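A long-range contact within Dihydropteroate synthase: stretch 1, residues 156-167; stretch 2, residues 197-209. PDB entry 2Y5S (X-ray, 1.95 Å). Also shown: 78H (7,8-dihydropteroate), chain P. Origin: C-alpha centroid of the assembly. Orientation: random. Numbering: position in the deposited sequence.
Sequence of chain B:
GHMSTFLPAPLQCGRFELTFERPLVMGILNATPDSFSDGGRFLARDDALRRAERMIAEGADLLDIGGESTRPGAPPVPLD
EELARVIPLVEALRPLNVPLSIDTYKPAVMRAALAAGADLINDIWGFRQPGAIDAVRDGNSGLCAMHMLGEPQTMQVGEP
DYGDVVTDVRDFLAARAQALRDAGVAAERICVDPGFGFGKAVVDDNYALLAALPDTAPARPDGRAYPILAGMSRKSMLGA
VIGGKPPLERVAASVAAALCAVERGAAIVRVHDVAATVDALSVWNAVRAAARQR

Stretch 1, residues 156-167: QVGEPDYGDVVT
Stretch 2 (197-209) GFGKAVVDDNYAL

Two segments distant in sequence often dock through one polar anchor flanked by apolar packing, and dihydropteroate synthase offers a compact example. Residues 156-162 run extended, as at Pro 160 (phi/psi -59/136°) and Tyr 162 (-148/158°); Gly 163 (-86/-88°) breaks the run, and after Asp 164 (-103/115°) a helix begins at Val 165. The partner stretch passes through a loop, with Gly 199 at 76/37° and Lys 200 at -125/142°, then enters a helix at Asp 204. The two run in the same sense: the CA atoms of Pro 160 and Gly 199 lie 4.9 Å apart, those of Val 165 and Asp 205 6.6 Å, and those of Val 166 and Leu 209 5.8 Å. Asp 164 (chi1 t) caps the first helix, its OD1 accepting from Val 166 N at 3.1 Å.

The anchor is Tyr 162 (chi1 m, chi2 -75°), whose OH donates to Gly 199 O at 2.7 Å, the one hydrogen bond between the stretches. Gly 199 O also lies 3.5 Å from Pro 160 CA, in a CA-H...O contact. Positive phi favours glycine at 199, and space is also short: an ideal CB would sit tightly, 3.5 Å from Val 157 CG2. With Val 157 at chi1 p, its CG2 approaches Gly 199 N at 3.3 Å.

Asp 205 (chi1 m, chi2 -26°) ties back to the loop before its helix, its OD2 accepting from Ala 201 N at 2.8 Å. Asp 205 OD2 also lies near the plane of the Tyr 162 ring, at its edge, 3.6 Å from Tyr 162 CE2, where the slightly positive ring hydrogens suit a carboxylate oxygen, while Pro 160 CG lies 3.6 Å from Ala 201 N.

Farther along, the helices meet through aliphatic groups. Val 165 (chi1 p) places CG1 4.0 Å from Ala 208 CB and CG2 4.1 Å from Leu 209 CD2. Leu 209 (chi1 m, chi2 t) also brings CD2 within 4.2 Å of CG2 of Val 166 (chi1 t), extending the apolar patch. Together the stretches bury 498 Å².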

# COMPACT_ATOMS: atom_id res chain seq x y z
N GLN B 156 -11.92 22.36 21.68
CA GLN B 156 -10.64 22.56 21.00
C GLN B 156 -9.68 21.41 21.29
O GLN B 156 -9.58 20.92 22.42
CB GLN B 156 -9.99 23.86 21.44
CG GLN B 156 -10.83 25.10 21.14
CD GLN B 156 -10.10 26.41 21.39
OE1 GLN B 156 -8.90 26.53 21.13
NE2 GLN B 156 -10.82 27.40 21.91
N VAL B 157 -8.99 20.98 20.24
CA VAL B 157 -7.86 20.07 20.37
C VAL B 157 -6.71 20.79 21.11
O VAL B 157 -6.49 21.99 20.90
CB VAL B 157 -7.38 19.59 18.98
CG1 VAL B 157 -6.76 20.74 18.18
CG2 VAL B 157 -6.41 18.42 19.12
N GLY B 158 -6.03 20.07 21.99
CA GLY B 158 -4.90 20.59 22.75
C GLY B 158 -3.57 20.22 22.12
O GLY B 158 -3.52 19.57 21.07
N GLU B 159 -2.49 20.66 22.77
CA GLU B 159 -1.13 20.42 22.29
C GLU B 159 -0.67 19.01 22.66
O GLU B 159 -1.03 18.52 23.73
CB GLU B 159 -0.15 21.44 22.87
CG GLU B 159 -0.40 22.87 22.40
CD GLU B 159 -0.25 23.02 20.89
OE1 GLU B 159 0.81 22.60 20.36
OE2 GLU B 159 -1.18 23.55 20.25
N PRO B 160 0.15 18.38 21.80
CA PRO B 160 0.59 17.02 22.11
C PRO B 160 1.34 16.97 23.42
O PRO B 160 2.16 17.84 23.69
CB PRO B 160 1.54 16.68 20.95
CG PRO B 160 1.24 17.68 19.89
CD PRO B 160 0.81 18.90 20.59
N ASP B 161 1.04 15.96 24.24
CA ASP B 161 1.74 15.78 25.50
C ASP B 161 1.49 14.36 26.02
O ASP B 161 0.36 14.03 26.39
CB ASP B 161 1.27 16.81 26.52
CG ASP B 161 2.01 16.71 27.84
OD1 ASP B 161 3.24 16.52 27.82
OD2 ASP B 161 1.35 16.83 28.89
N TYR B 162 2.54 13.54 26.04
CA TYR B 162 2.44 12.11 26.34
C TYR B 162 3.69 11.59 27.05
O TYR B 162 4.75 12.18 26.95
CB TYR B 162 2.27 11.31 25.04
CG TYR B 162 1.08 11.73 24.22
CD1 TYR B 162 -0.21 11.37 24.60
CD2 TYR B 162 1.23 12.50 23.08
CE1 TYR B 162 -1.32 11.75 23.86
CE2 TYR B 162 0.12 12.90 22.33
CZ TYR B 162 -1.15 12.51 22.73
OH TYR B 162 -2.25 12.90 22.01
N GLY B 163 3.54 10.47 27.75
CA GLY B 163 4.67 9.67 28.21
C GLY B 163 4.99 8.76 27.05
O GLY B 163 5.79 9.11 26.19
N ASP B 164 4.33 7.60 26.99
CA ASP B 164 4.28 6.81 25.77
C ASP B 164 2.90 7.01 25.15
O ASP B 164 1.89 6.61 25.72
CB ASP B 164 4.52 5.32 26.04
CG ASP B 164 4.43 4.47 24.78
OD1 ASP B 164 4.26 5.02 23.66
OD2 ASP B 164 4.53 3.24 24.89
N VAL B 165 2.87 7.63 23.98
CA VAL B 165 1.62 7.98 23.35
C VAL B 165 0.75 6.74 23.12
O VAL B 165 -0.47 6.82 23.23
CB VAL B 165 1.84 8.74 22.02
CG1 VAL B 165 2.57 7.88 20.99
CG2 VAL B 165 0.50 9.24 21.48
N VAL B 166 1.36 5.59 22.82
CA VAL B 166 0.61 4.36 22.58
C VAL B 166 -0.09 3.90 23.86
O VAL B 166 -1.27 3.52 23.84
CB VAL B 166 1.50 3.21 22.07
CG1 VAL B 166 0.67 1.94 21.83
CG2 VAL B 166 2.25 3.64 20.78
N THR B 167 0.64 3.94 24.97
CA THR B 167 0.09 3.54 26.26
C THR B 167 -0.99 4.52 26.70
O THR B 167 -2.05 4.11 27.18
CB THR B 167 1.18 3.42 27.34
OG1 THR B 167 2.15 2.45 26.91
CG2 THR B 167 0.60 2.98 28.68
N GLY B 197 -3.95 12.48 13.96
CA GLY B 197 -4.00 13.90 13.65
C GLY B 197 -4.76 14.72 14.69
O GLY B 197 -4.99 15.90 14.47
N PHE B 198 -5.14 14.11 15.81
CA PHE B 198 -5.89 14.85 16.86
C PHE B 198 -5.07 15.03 18.15
O PHE B 198 -5.16 14.21 19.09
CB PHE B 198 -7.19 14.14 17.19
CG PHE B 198 -8.24 14.23 16.12
CD1 PHE B 198 -9.17 15.28 16.13
CD2 PHE B 198 -8.34 13.26 15.12
CE1 PHE B 198 -10.17 15.36 15.16
CE2 PHE B 198 -9.33 13.33 14.15
CZ PHE B 198 -10.25 14.38 14.17
N GLY B 199 -4.29 16.11 18.20
CA GLY B 199 -3.42 16.39 19.34
C GLY B 199 -2.18 15.51 19.37
O GLY B 199 -1.74 15.08 20.43
N LYS B 200 -1.63 15.23 18.19
CA LYS B 200 -0.44 14.38 18.06
C LYS B 200 0.64 15.13 17.30
O LYS B 200 0.33 15.86 16.37
CB LYS B 200 -0.79 13.10 17.30
CG LYS B 200 -1.43 12.01 18.15
CD LYS B 200 -2.88 11.92 17.97
CE LYS B 200 -3.54 11.06 19.03
NZ LYS B 200 -5.00 11.31 19.07
N ALA B 201 1.90 14.95 17.69
CA ALA B 201 3.01 15.42 16.86
C ALA B 201 2.85 14.80 15.45
O ALA B 201 2.70 13.58 15.32
CB ALA B 201 4.37 15.05 17.49
N VAL B 202 2.85 15.67 14.43
CA VAL B 202 2.40 15.32 13.06
C VAL B 202 3.05 14.05 12.51
O VAL B 202 2.40 13.26 11.86
CB VAL B 202 2.61 16.50 12.06
CG1 VAL B 202 4.12 16.94 11.96
CG2 VAL B 202 2.03 16.16 10.69
N VAL B 203 4.34 13.87 12.78
CA VAL B 203 5.03 12.69 12.36
C VAL B 203 5.29 11.73 13.53
O VAL B 203 4.84 10.59 13.49
CB VAL B 203 6.30 13.05 11.56
CG1 VAL B 203 7.15 11.82 11.33
CG2 VAL B 203 5.91 13.68 10.20
N ASP B 204 5.99 12.18 14.57
CA ASP B 204 6.47 11.24 15.61
C ASP B 204 5.36 10.49 16.37
O ASP B 204 5.46 9.28 16.55
CB ASP B 204 7.43 11.91 16.57
CG ASP B 204 8.77 12.20 15.93
OD1 ASP B 204 9.11 11.55 14.92
OD2 ASP B 204 9.49 13.10 16.42
N ASP B 205 4.29 11.19 16.78
CA ASP B 205 3.19 10.54 17.52
C ASP B 205 2.30 9.72 16.61
O ASP B 205 1.94 8.58 16.92
CB ASP B 205 2.35 11.57 18.28
CG ASP B 205 3.09 12.20 19.45
OD1 ASP B 205 4.01 11.57 20.00
OD2 ASP B 205 2.72 13.35 19.82
N ASN B 206 1.91 10.29 15.47
CA ASN B 206 1.03 9.60 14.54
C ASN B 206 1.65 8.31 13.99
O ASN B 206 0.98 7.28 13.90
CB ASN B 206 0.63 10.53 13.40
CG ASN B 206 -0.41 11.57 13.81
OD1 ASN B 206 -1.39 11.26 14.50
ND2 ASN B 206 -0.22 12.83 13.36
N TYR B 207 2.93 8.35 13.64
CA TYR B 207 3.58 7.13 13.12
C TYR B 207 3.94 6.12 14.22
O TYR B 207 3.97 4.94 13.94
CB TYR B 207 4.77 7.44 12.22
CG TYR B 207 4.29 7.94 10.87
CD1 TYR B 207 3.84 7.06 9.89
CD2 TYR B 207 4.25 9.29 10.58
CE1 TYR B 207 3.40 7.51 8.67
CE2 TYR B 207 3.79 9.75 9.34
CZ TYR B 207 3.39 8.86 8.40
OH TYR B 207 2.92 9.31 7.18
N ALA B 208 4.14 6.59 15.45
CA ALA B 208 4.28 5.66 16.59
C ALA B 208 2.98 4.86 16.73
O ALA B 208 2.98 3.63 16.89
CB ALA B 208 4.57 6.42 17.88
N LEU B 209 1.86 5.56 16.66
CA LEU B 209 0.56 4.93 16.79
C LEU B 209 0.28 3.99 15.64
O LEU B 209 -0.34 2.96 15.85
CB LEU B 209 -0.55 5.98 16.90
CG LEU B 209 -0.51 6.81 18.19
CD1 LEU B 209 -1.40 8.05 18.02
CD2 LEU B 209 -0.94 6.00 19.39
O4 78H P . -9.61 9.75 12.19
C4 78H P . -10.82 9.85 12.41
C5 78H P . -11.56 10.98 12.02
N3 78H P . -11.48 8.81 13.08
C9 78H P . -12.94 11.01 12.33
N5 78H P . -10.98 12.00 11.32
C2 78H P . -12.87 8.91 13.38
N8 78H P . -13.72 12.10 11.97
N1 78H P . -13.55 10.00 12.99
C6 78H P . -11.68 13.10 10.99
N2 78H P . -13.50 7.94 14.06
C7 78H P . -13.13 13.33 11.45
C10 78H P . -11.06 14.18 10.16
N11 78H P . -10.29 15.10 11.01
C15 78H P . -9.05 15.40 10.67
C16 78H P . -8.01 15.32 11.59
C17 78H P . -8.80 15.79 9.35
C18 78H P . -6.72 15.63 11.21
C19 78H P . -7.50 16.11 8.96
C20 78H P . -6.47 16.03 9.89
C21 78H P . -5.04 16.35 9.46
O22 78H P . -4.14 15.99 10.23
O23 78H P . -4.83 16.82 8.32